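Local atomic coordinates of DNA polymerase III subunit beta (Pseudomonas aeruginosa, PDB entry 4TSZ), a protein that tethers DNA polymerases and other proteins to DNA, conferring processivity on replication. Residues L160-V163 with L168-V171; Q133-R138 with C181-Q186; I140-F145 with S359-M364; V249-G254 with S348-E353; A206-E211 with G230-T235. All coordinates share one frame; numbering follows the deposited sequence. Where two conformers were deposited one is given.

Contact 1 (L160-V163 with L168-V171); sequences LLEV and LRSV
L160 and V171 form a hydrogen-bonded pair of the antiparallel hairpin 158-164/167-173, with L160 N giving a 2.8 Å hydrogen bond to V171 O in the carbonyl plane. V171 N returns a bond to L160 O, and the E162–R169 pair repeats this double link through E162 N to R169 O, also 2.8 Å, and R169 N to E162 O. The pairs L161–S170 and V163–L168 are non-hydrogen-bonded. On the face of L160 and V171 these two side chains run side by side, CD2 of L160 meeting CG2 of V171 at 3.9 Å. E162 and R169 stand on this same face as a cross-strand pair, and their matching first torsions, CG anti to the backbone N (chi1 180° for E162, 168° for R169), keep the chains alongside each other. E162 OE2 stays 4.1 Å from R169 NH1 and well out of the guanidinium plane. On the other face V163 CG1 packs on L168 CD1 at 3.6 Å. Further out, Q194 bonds E162 OE1, S182 takes the R169 NE hydrogen, E247 forms a salt bridge with R169, and Y246 OH bonds both E162 OE1 and R169 NH1. The backbone thus zips the hairpin, while the two opposite charges probably attract without a direct bond, each held by outside partners.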
# COMPACT_ATOMS: atom_id res chain seq x y z
N LEU E 160 -2.71 16.66 23.92
CA LEU E 160 -2.90 17.87 24.70
C LEU E 160 -2.35 19.03 23.86
O LEU E 160 -1.26 18.93 23.29
CB LEU E 160 -2.17 17.82 26.06
CG LEU E 160 -2.16 19.13 26.88
CD1 LEU E 160 -3.53 19.42 27.48
CD2 LEU E 160 -1.11 19.12 27.96
N LEU E 161 -3.14 20.10 23.73
CA LEU E 161 -2.75 21.36 23.11
C LEU E 161 -2.92 22.37 24.23
O LEU E 161 -4.00 22.48 24.81
CB LEU E 161 -3.57 21.74 21.86
CG LEU E 161 -3.39 20.87 20.61
CD1 LEU E 161 -4.24 21.39 19.47
CD2 LEU E 161 -1.93 20.79 20.17
N GLU E 162 -1.81 23.01 24.61
CA GLU E 162 -1.77 23.92 25.74
C GLU E 162 -1.23 25.29 25.39
O GLU E 162 -0.18 25.40 24.74
CB GLU E 162 -0.95 23.26 26.87
CG GLU E 162 -0.79 24.07 28.14
CD GLU E 162 0.31 23.52 29.02
OE1 GLU E 162 0.04 22.58 29.80
OE2 GLU E 162 1.46 23.98 28.89
N VAL E 163 -1.94 26.35 25.80
CA VAL E 163 -1.49 27.73 25.63
C VAL E 163 -1.11 28.24 27.02
O VAL E 163 -1.91 28.14 27.95
CB VAL E 163 -2.41 28.70 24.83
CG1 VAL E 163 -2.87 28.07 23.52
CG2 VAL E 163 -3.60 29.18 25.64
N LEU E 168 2.58 27.87 22.60
CA LEU E 168 1.66 26.81 22.23
C LEU E 168 2.47 25.52 22.35
O LEU E 168 3.58 25.44 21.83
CB LEU E 168 1.06 26.98 20.81
CG LEU E 168 0.05 25.91 20.35
CD1 LEU E 168 -1.14 25.79 21.30
CD2 LEU E 168 -0.43 26.20 18.96
N ARG E 169 1.93 24.55 23.09
CA ARG E 169 2.60 23.30 23.36
C ARG E 169 1.70 22.10 23.10
O ARG E 169 0.52 22.13 23.42
CB ARG E 169 3.10 23.30 24.82
CG ARG E 169 3.58 21.94 25.35
CD ARG E 169 3.99 22.01 26.80
NE ARG E 169 5.22 22.78 26.96
CZ ARG E 169 5.80 23.04 28.13
NH1 ARG E 169 5.27 22.58 29.26
NH2 ARG E 169 6.92 23.75 28.18
N SER E 170 2.29 21.05 22.52
CA SER E 170 1.62 19.78 22.29
C SER E 170 2.24 18.75 23.22
O SER E 170 3.46 18.76 23.41
CB SER E 170 1.73 19.35 20.83
OG SER E 170 3.09 19.25 20.42
N VAL E 171 1.40 17.90 23.84
CA VAL E 171 1.85 16.80 24.71
C VAL E 171 1.06 15.54 24.33
O VAL E 171 -0.16 15.59 24.19
CB VAL E 171 1.81 17.08 26.25
CG1 VAL E 171 2.48 15.94 27.03
CG2 VAL E 171 2.45 18.42 26.62

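Contact 2 (Q133-R138 with C181-Q186); sequences QSKLRR and CSLDAQ
L183 and R138 cross at a slant where helix 133-141 lies over strand 177-184, the two segments running nearly antiparallel, at 156°, with their axes 9.5 Å apart. The leucine points at the helix and divides its two methyls between successive turns. CD1 reaches the backbone of K135, 3.4 Å from K135 O, and also touches K135 CB at 3.9 Å. CD2 meets R138 NH1 at 3.4 Å. From the helix, R138 sets out with CG anti to its N (chi1 -178°) and stays extended as far as NE, which carries the guanidinium across L183 to C181. There C181 SG lies obliquely to the guanidinium, 3.4 Å from R138 NH1. The lysine touches L183 through the root of its side chain; beyond CB the chain is extended and reaches an exposed position. L139, on the same helix, touches both C181 and L183 and so deepens this helix-on-sheet packing in the central domain. E353 offers R138 NH2 a long, weak ion pair. No hydrogen bond crosses between the segments, and R138 NH1 is buried with no hydrogen-bonding partner in the model; the contact thus rests on apolar and sulfur packing against the guanidinium end of R138 and the helix backbone at K135, at some probable cost in desolvation.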
# COMPACT_ATOMS: atom_id res chain seq x y z
N GLN E 133 0.49 27.48 9.51
CA GLN E 133 0.08 26.08 9.35
C GLN E 133 1.25 25.14 9.64
O GLN E 133 1.07 24.11 10.31
CB GLN E 133 -0.47 25.82 7.94
CG GLN E 133 -1.88 26.36 7.72
CD GLN E 133 -2.45 26.02 6.36
OE1 GLN E 133 -2.34 24.89 5.87
NE2 GLN E 133 -3.11 26.98 5.73
N SER E 134 2.44 25.53 9.18
CA SER E 134 3.73 24.85 9.32
C SER E 134 4.10 24.64 10.81
O SER E 134 4.62 23.57 11.15
CB SER E 134 4.81 25.68 8.62
OG SER E 134 6.13 25.23 8.86
N LYS E 135 3.89 25.67 11.66
CA LYS E 135 4.20 25.64 13.09
C LYS E 135 3.26 24.69 13.83
O LYS E 135 3.72 23.92 14.67
CB LYS E 135 4.15 27.04 13.71
CG LYS E 135 5.28 27.95 13.30
CD LYS E 135 5.17 29.30 13.99
CE LYS E 135 6.26 30.25 13.53
NZ LYS E 135 6.23 31.51 14.32
N LEU E 136 1.95 24.74 13.50
CA LEU E 136 0.98 23.85 14.12
C LEU E 136 1.21 22.39 13.70
O LEU E 136 1.16 21.51 14.55
CB LEU E 136 -0.47 24.29 13.83
CG LEU E 136 -1.59 23.45 14.46
CD1 LEU E 136 -1.45 23.34 15.99
CD2 LEU E 136 -2.94 23.99 14.09
N ARG E 137 1.47 22.15 12.39
CA ARG E 137 1.75 20.82 11.86
C ARG E 137 2.99 20.20 12.55
O ARG E 137 2.94 19.02 12.89
CB ARG E 137 1.92 20.83 10.33
CG ARG E 137 1.66 19.45 9.75
CD ARG E 137 2.13 19.25 8.33
NE ARG E 137 2.05 17.83 7.99
CZ ARG E 137 1.50 17.35 6.88
NH1 ARG E 137 0.99 18.18 5.97
NH2 ARG E 137 1.47 16.04 6.66
N ARG E 138 4.06 21.01 12.76
CA ARG E 138 5.30 20.63 13.46
C ARG E 138 4.96 20.12 14.87
O ARG E 138 5.44 19.06 15.25
CB ARG E 138 6.27 21.82 13.54
CG ARG E 138 7.62 21.52 14.22
CD ARG E 138 8.43 22.79 14.51
NE ARG E 138 9.86 22.51 14.74
CZ ARG E 138 10.46 22.50 15.93
NH1 ARG E 138 9.78 22.74 17.04
NH2 ARG E 138 11.76 22.24 16.02
N CYS E 181 6.29 19.19 22.43
CA CYS E 181 6.91 20.21 21.58
C CYS E 181 6.32 21.57 21.93
O CYS E 181 5.10 21.67 22.08
CB CYS E 181 6.73 19.88 20.10
SG CYS E 181 7.73 20.92 19.00
N SER E 182 7.18 22.58 22.13
CA SER E 182 6.75 23.94 22.50
C SER E 182 7.25 24.94 21.47
O SER E 182 8.39 24.84 21.00
CB SER E 182 7.29 24.32 23.88
OG SER E 182 6.95 23.36 24.87
N LEU E 183 6.40 25.91 21.11
CA LEU E 183 6.73 26.97 20.16
C LEU E 183 6.19 28.30 20.69
O LEU E 183 5.02 28.36 21.09
CB LEU E 183 6.17 26.68 18.75
CG LEU E 183 6.80 25.53 17.97
CD1 LEU E 183 6.08 25.31 16.64
CD2 LEU E 183 8.32 25.75 17.75
N ASP E 184 7.04 29.34 20.73
CA ASP E 184 6.60 30.64 21.22
C ASP E 184 5.84 31.40 20.13
O ASP E 184 6.42 32.15 19.34
CB ASP E 184 7.73 31.45 21.91
CG ASP E 184 8.95 31.73 21.07
OD1 ASP E 184 9.69 30.77 20.76
OD2 ASP E 184 9.20 32.92 20.76
N ALA E 185 4.51 31.16 20.08
CA ALA E 185 3.58 31.74 19.12
C ALA E 185 3.04 33.14 19.51
O ALA E 185 2.32 33.76 18.72
CB ALA E 185 2.43 30.78 18.88
N GLN E 186 3.41 33.63 20.72
CA GLN E 186 3.01 34.92 21.29
C GLN E 186 1.48 35.12 21.32
O GLN E 186 0.95 36.13 20.85
CB GLN E 186 3.76 36.10 20.65

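Contact 3 (I140-F145 with S359-M364); sequences IDRTSF and SAYVVM
Y361 barely overlaps F145: the ring planes are tilted by 30° but slid apart, with centroids 6.0 Å from each other. The two side chains themselves cross at about a right angle. What touches is an edge, since Y361 CD1 lies near the plane of the F145 ring, 3.7 Å from F145 CZ. F145 reaches this place because its CG sits between the backbone N and the carbonyl carbon (chi1 71°), and V332 packs against both rings. The tyrosine hydroxyl then goes past the phenylalanine to the backbone at R142, in the segment 140-145, where Y361 OH donates to R142 O at 2.9 Å. R142 O lies at the edge of the tyrosine ring, in its plane, and Y361 OH is tilted 21° from the carbonyl plane. The same hydroxyl accepts from a water, Y361 OH to water O 2.8 Å, which is also linked weakly to R142 NH1 and S359 OG. The R142 chain bends at chi2, and its NH1 forms a salt bridge to E353, on the strand next to 359-363. The contact ties the central domain to the C-terminal one, whose V362 and M364 pack on the bound peptide. With one bond given and one received, the Y361 hydroxyl is fixed in rotation, and its direct anchor is a main-chain carbonyl, independent of any side chain on the partner segment.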
# COMPACT_ATOMS: atom_id res chain seq x y z
N ILE E 140 2.17 18.83 16.03
CA ILE E 140 1.45 17.56 15.92
C ILE E 140 2.40 16.45 15.47
O ILE E 140 2.48 15.42 16.14
CB ILE E 140 0.18 17.66 15.01
CG1 ILE E 140 -0.80 18.75 15.50
CG2 ILE E 140 -0.52 16.29 14.89
CD1 ILE E 140 -1.89 19.21 14.47
N ASP E 141 3.12 16.64 14.34
CA ASP E 141 4.02 15.65 13.76
C ASP E 141 5.22 15.29 14.66
O ASP E 141 5.68 14.16 14.60
CB ASP E 141 4.49 16.05 12.35
CG ASP E 141 3.41 16.02 11.27
OD1 ASP E 141 2.35 15.39 11.50
OD2 ASP E 141 3.63 16.61 10.20
N ARG E 142 5.69 16.23 15.50
CA ARG E 142 6.80 15.94 16.41
C ARG E 142 6.37 15.10 17.62
O ARG E 142 7.22 14.59 18.33
CB ARG E 142 7.53 17.22 16.89
CG ARG E 142 8.33 17.99 15.83
CD ARG E 142 9.59 17.28 15.40
NE ARG E 142 10.23 17.95 14.27
CZ ARG E 142 11.25 18.80 14.39
NH1 ARG E 142 11.75 19.10 15.58
NH2 ARG E 142 11.77 19.36 13.31
N THR E 143 5.05 14.99 17.87
CA THR E 143 4.56 14.29 19.06
C THR E 143 3.53 13.19 18.88
O THR E 143 3.38 12.39 19.81
CB THR E 143 4.00 15.32 20.07
OG1 THR E 143 2.82 15.91 19.52
CG2 THR E 143 5.02 16.40 20.47
N SER E 144 2.80 13.16 17.74
CA SER E 144 1.67 12.25 17.49
C SER E 144 1.89 10.76 17.70
O SER E 144 0.97 10.09 18.15
CB SER E 144 0.97 12.53 16.17
OG SER E 144 1.77 12.15 15.06
N PHE E 145 3.12 10.26 17.46
CA PHE E 145 3.47 8.84 17.64
C PHE E 145 3.31 8.39 19.11
O PHE E 145 3.13 7.20 19.34
CB PHE E 145 4.91 8.60 17.17
CG PHE E 145 5.97 9.20 18.08
CD1 PHE E 145 6.44 8.50 19.19
CD2 PHE E 145 6.46 10.48 17.86
CE1 PHE E 145 7.37 9.07 20.06
CE2 PHE E 145 7.40 11.05 18.72
CZ PHE E 145 7.88 10.33 19.79
N SER E 359 11.70 20.51 21.68
CA SER E 359 11.15 19.16 21.67
C SER E 359 11.78 18.37 22.81
O SER E 359 12.98 18.51 23.07
CB SER E 359 11.43 18.47 20.34
OG SER E 359 10.73 19.11 19.28
N ALA E 360 10.97 17.58 23.52
CA ALA E 360 11.42 16.74 24.63
C ALA E 360 10.69 15.40 24.58
O ALA E 360 9.47 15.35 24.38
CB ALA E 360 11.21 17.44 25.96
N TYR E 361 11.45 14.31 24.71
CA TYR E 361 10.93 12.95 24.63
C TYR E 361 11.34 12.17 25.85
O TYR E 361 12.51 12.16 26.22
CB TYR E 361 11.38 12.25 23.34
CG TYR E 361 11.03 13.07 22.12
CD1 TYR E 361 9.76 12.99 21.55
CD2 TYR E 361 11.94 13.99 21.59
CE1 TYR E 361 9.40 13.80 20.47
CE2 TYR E 361 11.59 14.80 20.50
CZ TYR E 361 10.32 14.70 19.95
OH TYR E 361 9.98 15.47 18.87
N VAL E 362 10.37 11.53 26.49
CA VAL E 362 10.59 10.76 27.72
C VAL E 362 10.26 9.30 27.46
O VAL E 362 9.20 9.01 26.92
CB VAL E 362 9.77 11.36 28.89
CG1 VAL E 362 10.06 10.63 30.19
CG2 VAL E 362 10.03 12.86 29.04
N VAL E 363 11.19 8.37 27.77
CA VAL E 363 10.96 6.95 27.57
C VAL E 363 11.25 6.22 28.88
O VAL E 363 12.40 6.21 29.32
CB VAL E 363 11.76 6.33 26.38
CG1 VAL E 363 11.37 4.86 26.16
CG2 VAL E 363 11.56 7.11 25.08
N MET E 364 10.23 5.57 29.47
CA MET E 364 10.43 4.75 30.67
C MET E 364 11.18 3.47 30.26
O MET E 364 10.89 2.90 29.20
CB MET E 364 9.10 4.35 31.34
CG MET E 364 8.54 5.39 32.28
SD MET E 364 9.68 6.00 33.58
CE MET E 364 9.61 4.66 34.73
O HOH W 1 12.01 16.71 17.40

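Contact 4 (V249-G254 with S348-E353); sequences VLPRGG and SALVHE
This is a small apolar contact between the loop that leads from the central into the C-terminal domain and strand 349-353 of the C-terminal domain. Its centre lies about 24 Å from the centre of the chain, and P251 carries the loop side of it. The pyrrolidine ring presents CG to the strand and meets L350 CB at 3.7 Å, the two side chains crossing at a slant. Beyond that touch, L350 continues along the loop: with CG anti to the backbone N (chi1 176°), its CD2 comes to 3.8 Å from P251 O. L350 is the main partner; P251 CG approaches S348 CB more loosely, at 4.3 Å, both residues pointing their side chains toward the loop. Between them, A349 turns its methyl away from the loop. V362, on the neighbouring strand 359-363, touches P251, L250 and S348 and extends the apolar patch into the sheet. At the margin R252 turns from the strand, lays one guanidinium face over L250 CB and forms a salt bridge to E247. The bound peptide reaches both segments, packing a modified side chain on V249 and an apolar one on S348, so the loop and the residue leading into the strand both border its site. No hydrogen bond joins the two segments; between them the contact is van der Waals alone, with the ring-constrained proline as the loop's contribution.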
# COMPACT_ATOMS: atom_id res chain seq x y z
N VAL E 249 6.25 14.13 35.67
CA VAL E 249 6.95 12.95 35.16
C VAL E 249 8.18 13.23 34.29
O VAL E 249 8.90 12.29 33.93
CB VAL E 249 6.03 11.83 34.59
CG1 VAL E 249 4.98 11.40 35.61
CG2 VAL E 249 5.37 12.27 33.28
N LEU E 250 8.43 14.52 33.97
CA LEU E 250 9.59 14.91 33.17
C LEU E 250 10.87 14.73 34.02
O LEU E 250 10.92 15.27 35.13
CB LEU E 250 9.47 16.35 32.64
CG LEU E 250 8.22 16.68 31.78
CD1 LEU E 250 8.18 18.15 31.40
CD2 LEU E 250 8.13 15.80 30.54
N PRO E 251 11.86 13.92 33.57
CA PRO E 251 13.07 13.70 34.38
C PRO E 251 13.92 14.98 34.50
O PRO E 251 14.21 15.63 33.51
CB PRO E 251 13.77 12.54 33.66
CG PRO E 251 13.32 12.65 32.26
CD PRO E 251 11.92 13.17 32.30
N ARG E 252 14.24 15.36 35.74
CA ARG E 252 14.97 16.61 35.99
C ARG E 252 16.46 16.47 36.31
O ARG E 252 17.27 17.26 35.80
CB ARG E 252 14.27 17.47 37.07
CG ARG E 252 12.74 17.63 36.96
CD ARG E 252 12.30 18.59 35.87
NE ARG E 252 10.85 18.77 35.84
CZ ARG E 252 10.21 19.48 34.92
NH1 ARG E 252 10.88 20.10 33.96
NH2 ARG E 252 8.89 19.60 34.97
N GLY E 253 16.82 15.52 37.17
CA GLY E 253 18.20 15.36 37.63
C GLY E 253 19.18 14.54 36.81
O GLY E 253 20.25 14.20 37.33
N GLY E 254 18.84 14.25 35.54
CA GLY E 254 19.66 13.45 34.63
C GLY E 254 21.13 13.81 34.61
O GLY E 254 21.52 14.87 34.10
N SER E 348 13.64 7.02 33.58
CA SER E 348 13.39 7.46 32.21
C SER E 348 14.60 8.06 31.49
O SER E 348 15.48 8.63 32.14
CB SER E 348 12.28 8.51 32.21
OG SER E 348 11.03 7.93 31.90
N ALA E 349 14.60 7.98 30.16
CA ALA E 349 15.59 8.59 29.29
C ALA E 349 14.90 9.89 28.84
O ALA E 349 13.69 9.88 28.58
CB ALA E 349 15.86 7.72 28.08
N LEU E 350 15.64 10.99 28.79
CA LEU E 350 15.16 12.27 28.28
C LEU E 350 15.91 12.49 26.98
O LEU E 350 17.13 12.32 26.93
CB LEU E 350 15.40 13.42 29.27
CG LEU E 350 15.02 14.86 28.82
CD1 LEU E 350 13.51 15.00 28.50
CD2 LEU E 350 15.44 15.88 29.88
N VAL E 351 15.16 12.78 25.91
CA VAL E 351 15.75 12.95 24.58
C VAL E 351 15.41 14.33 24.00
O VAL E 351 14.27 14.78 24.10
CB VAL E 351 15.40 11.78 23.62
CG1 VAL E 351 16.27 11.81 22.36
CG2 VAL E 351 15.55 10.42 24.31
N HIS E 352 16.41 14.98 23.40
CA HIS E 352 16.28 16.29 22.77
C HIS E 352 17.04 16.31 21.46
O HIS E 352 17.95 15.50 21.25
CB HIS E 352 16.91 17.39 23.65
CG HIS E 352 16.24 17.65 24.96
ND1 HIS E 352 14.93 18.07 25.04
CD2 HIS E 352 16.78 17.64 26.20
CE1 HIS E 352 14.69 18.25 26.33
NE2 HIS E 352 15.77 18.01 27.07
N GLU E 353 16.76 17.33 20.63
CA GLU E 353 17.54 17.65 19.44
C GLU E 353 18.86 18.23 19.97
O GLU E 353 18.93 18.62 21.14
CB GLU E 353 16.81 18.67 18.56
CG GLU E 353 15.59 18.12 17.86
CD GLU E 353 15.03 18.95 16.72
OE1 GLU E 353 15.08 20.20 16.79
OE2 GLU E 353 14.51 18.34 15.76

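Contact 5 (A206-E211 with G230-T235); sequences ARLLTE and GEFTFT
The central domain follows the fold of the beta sliding family, in which helices face the inside of the DNA-encircling ring and antiparallel sheets form its outside; here the end of helix 199-208 rests on strand 232-237. The contact is buried and almost wholly apolar, with L208 packed against two phenylalanines of the strand. L208 CB meets F232 CZ at 3.5 Å, coming in obliquely to the ring, while CD1 of the same leucine reaches F234 CD2 at 3.8 Å. The leucine side chain slants across F232 but runs at about a right angle to F234. Different first torsions spread the rings: F232 has CG between its backbone N and carbonyl carbon (chi1 80°), whereas F234 has CG anti to N (chi1 165°), yet both point at the helix. L54 of the adjoining strand 52-59, which belongs to the N-terminal part of the same sheet, touches L208 and both phenylalanines, so the helix end packs across the junction between domains. Polar interactions lie to one side of this cluster and do not cross it. L209 is the first residue to leave helical angles and centres an inverse gamma turn, with a weak bond from T210 N to L208 O, 2.9 Å long. After the turn, E211 N bonds to Q133 OE1 at the start of helix 133-141. Next to these polar groups the F232 ring still adjoins the helix backbone, its CE2 lying 3.6 Å from L208 O.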
# COMPACT_ATOMS: atom_id res chain seq x y z
N ALA E 206 -3.50 17.50 11.11
CA ALA E 206 -2.10 17.57 10.66
C ALA E 206 -1.98 17.32 9.15
O ALA E 206 -1.25 18.05 8.48
CB ALA E 206 -1.23 16.58 11.42
N ARG E 207 -2.74 16.34 8.62
CA ARG E 207 -2.76 16.01 7.19
C ARG E 207 -3.37 17.13 6.35
O ARG E 207 -2.95 17.31 5.20
CB ARG E 207 -3.47 14.68 6.93
CG ARG E 207 -2.67 13.46 7.38
CD ARG E 207 -3.32 12.16 6.92
NE ARG E 207 -4.67 11.97 7.46
CZ ARG E 207 -4.95 11.27 8.56
NH1 ARG E 207 -3.97 10.71 9.26
NH2 ARG E 207 -6.20 11.14 8.97
N LEU E 208 -4.32 17.88 6.91
CA LEU E 208 -4.97 19.01 6.24
C LEU E 208 -4.08 20.25 6.16
O LEU E 208 -4.27 21.06 5.26
CB LEU E 208 -6.30 19.36 6.93
CG LEU E 208 -7.43 18.33 6.84
CD1 LEU E 208 -8.55 18.65 7.83
CD2 LEU E 208 -8.00 18.23 5.41
N LEU E 209 -3.10 20.40 7.09
CA LEU E 209 -2.20 21.56 7.16
C LEU E 209 -1.04 21.47 6.14
O LEU E 209 0.13 21.42 6.51
CB LEU E 209 -1.69 21.79 8.61
CG LEU E 209 -2.74 22.03 9.69
CD1 LEU E 209 -2.16 21.80 11.07
CD2 LEU E 209 -3.37 23.40 9.58
N THR E 210 -1.41 21.50 4.85
CA THR E 210 -0.50 21.38 3.70
C THR E 210 0.14 22.69 3.21
O THR E 210 1.20 22.65 2.55
CB THR E 210 -1.18 20.59 2.57
OG1 THR E 210 -2.44 21.21 2.25
CG2 THR E 210 -1.40 19.12 2.92
N GLU E 211 -0.48 23.85 3.51
CA GLU E 211 -0.00 25.16 3.10
C GLU E 211 1.26 25.53 3.85
O GLU E 211 1.18 26.04 4.97
N GLY E 230 -9.79 29.26 5.21
CA GLY E 230 -10.42 30.00 4.11
C GLY E 230 -10.99 29.09 3.05
O GLY E 230 -12.06 29.38 2.49
N GLU E 231 -10.28 27.98 2.76
CA GLU E 231 -10.73 26.93 1.84
C GLU E 231 -11.48 25.84 2.62
O GLU E 231 -12.39 25.20 2.07
CB GLU E 231 -9.56 26.36 1.01
CG GLU E 231 -8.36 25.88 1.81
CD GLU E 231 -7.15 25.46 0.99
OE1 GLU E 231 -6.56 24.40 1.31
OE2 GLU E 231 -6.78 26.19 0.04
N PHE E 232 -11.12 25.65 3.92
CA PHE E 232 -11.76 24.68 4.81
C PHE E 232 -11.95 25.15 6.26
O PHE E 232 -11.19 25.97 6.77
CB PHE E 232 -11.07 23.29 4.75
CG PHE E 232 -9.79 23.10 5.55
CD1 PHE E 232 -9.83 22.89 6.93
CD2 PHE E 232 -8.54 23.06 4.92
CE1 PHE E 232 -8.65 22.70 7.66
CE2 PHE E 232 -7.36 22.88 5.66
CZ PHE E 232 -7.42 22.70 7.03
N THR E 233 -12.95 24.57 6.92
CA THR E 233 -13.24 24.73 8.35
C THR E 233 -13.26 23.33 8.94
O THR E 233 -14.06 22.48 8.53
CB THR E 233 -14.53 25.53 8.63
OG1 THR E 233 -14.42 26.82 8.05
CG2 THR E 233 -14.81 25.66 10.12
N PHE E 234 -12.35 23.09 9.89
CA PHE E 234 -12.24 21.83 10.59
C PHE E 234 -12.76 22.03 12.00
O PHE E 234 -12.34 22.96 12.68
CB PHE E 234 -10.77 21.34 10.60
CG PHE E 234 -10.44 20.24 11.59
CD1 PHE E 234 -10.12 20.53 12.91
CD2 PHE E 234 -10.42 18.91 11.18
CE1 PHE E 234 -9.82 19.51 13.82
CE2 PHE E 234 -10.11 17.89 12.09
CZ PHE E 234 -9.81 18.20 13.40
N THR E 235 -13.67 21.16 12.43
CA THR E 235 -14.20 21.20 13.80
C THR E 235 -14.09 19.81 14.40
O THR E 235 -14.48 18.83 13.77
CB THR E 235 -15.63 21.78 13.88
OG1 THR E 235 -15.73 22.95 13.08
CG2 THR E 235 -16.03 22.12 15.31

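Contacts 1, 2 and 5 lie within the central domain, contact 3 joins it to the C-terminal domain, and contact 4 lies in the latter. Helix 133-141 serves contacts 2 and 3, whose centres are 14 Å apart. Along the chain, contact 1 is nested inside the loop closed by contact 2, contacts 2 and 3 cross, and contacts 1, 5 and 4 are nested inside contact 3. Contacts 1 to 4 reach one antiparallel sheet, made continuous across the domain boundary by strands 177-184 and 359-363. Contact 5 uses the other eight-stranded sheet, linking toward the N-terminal domain; its centre lies 34 Å from that of contact 4. The ring is thus built from domains fused through shared sheets.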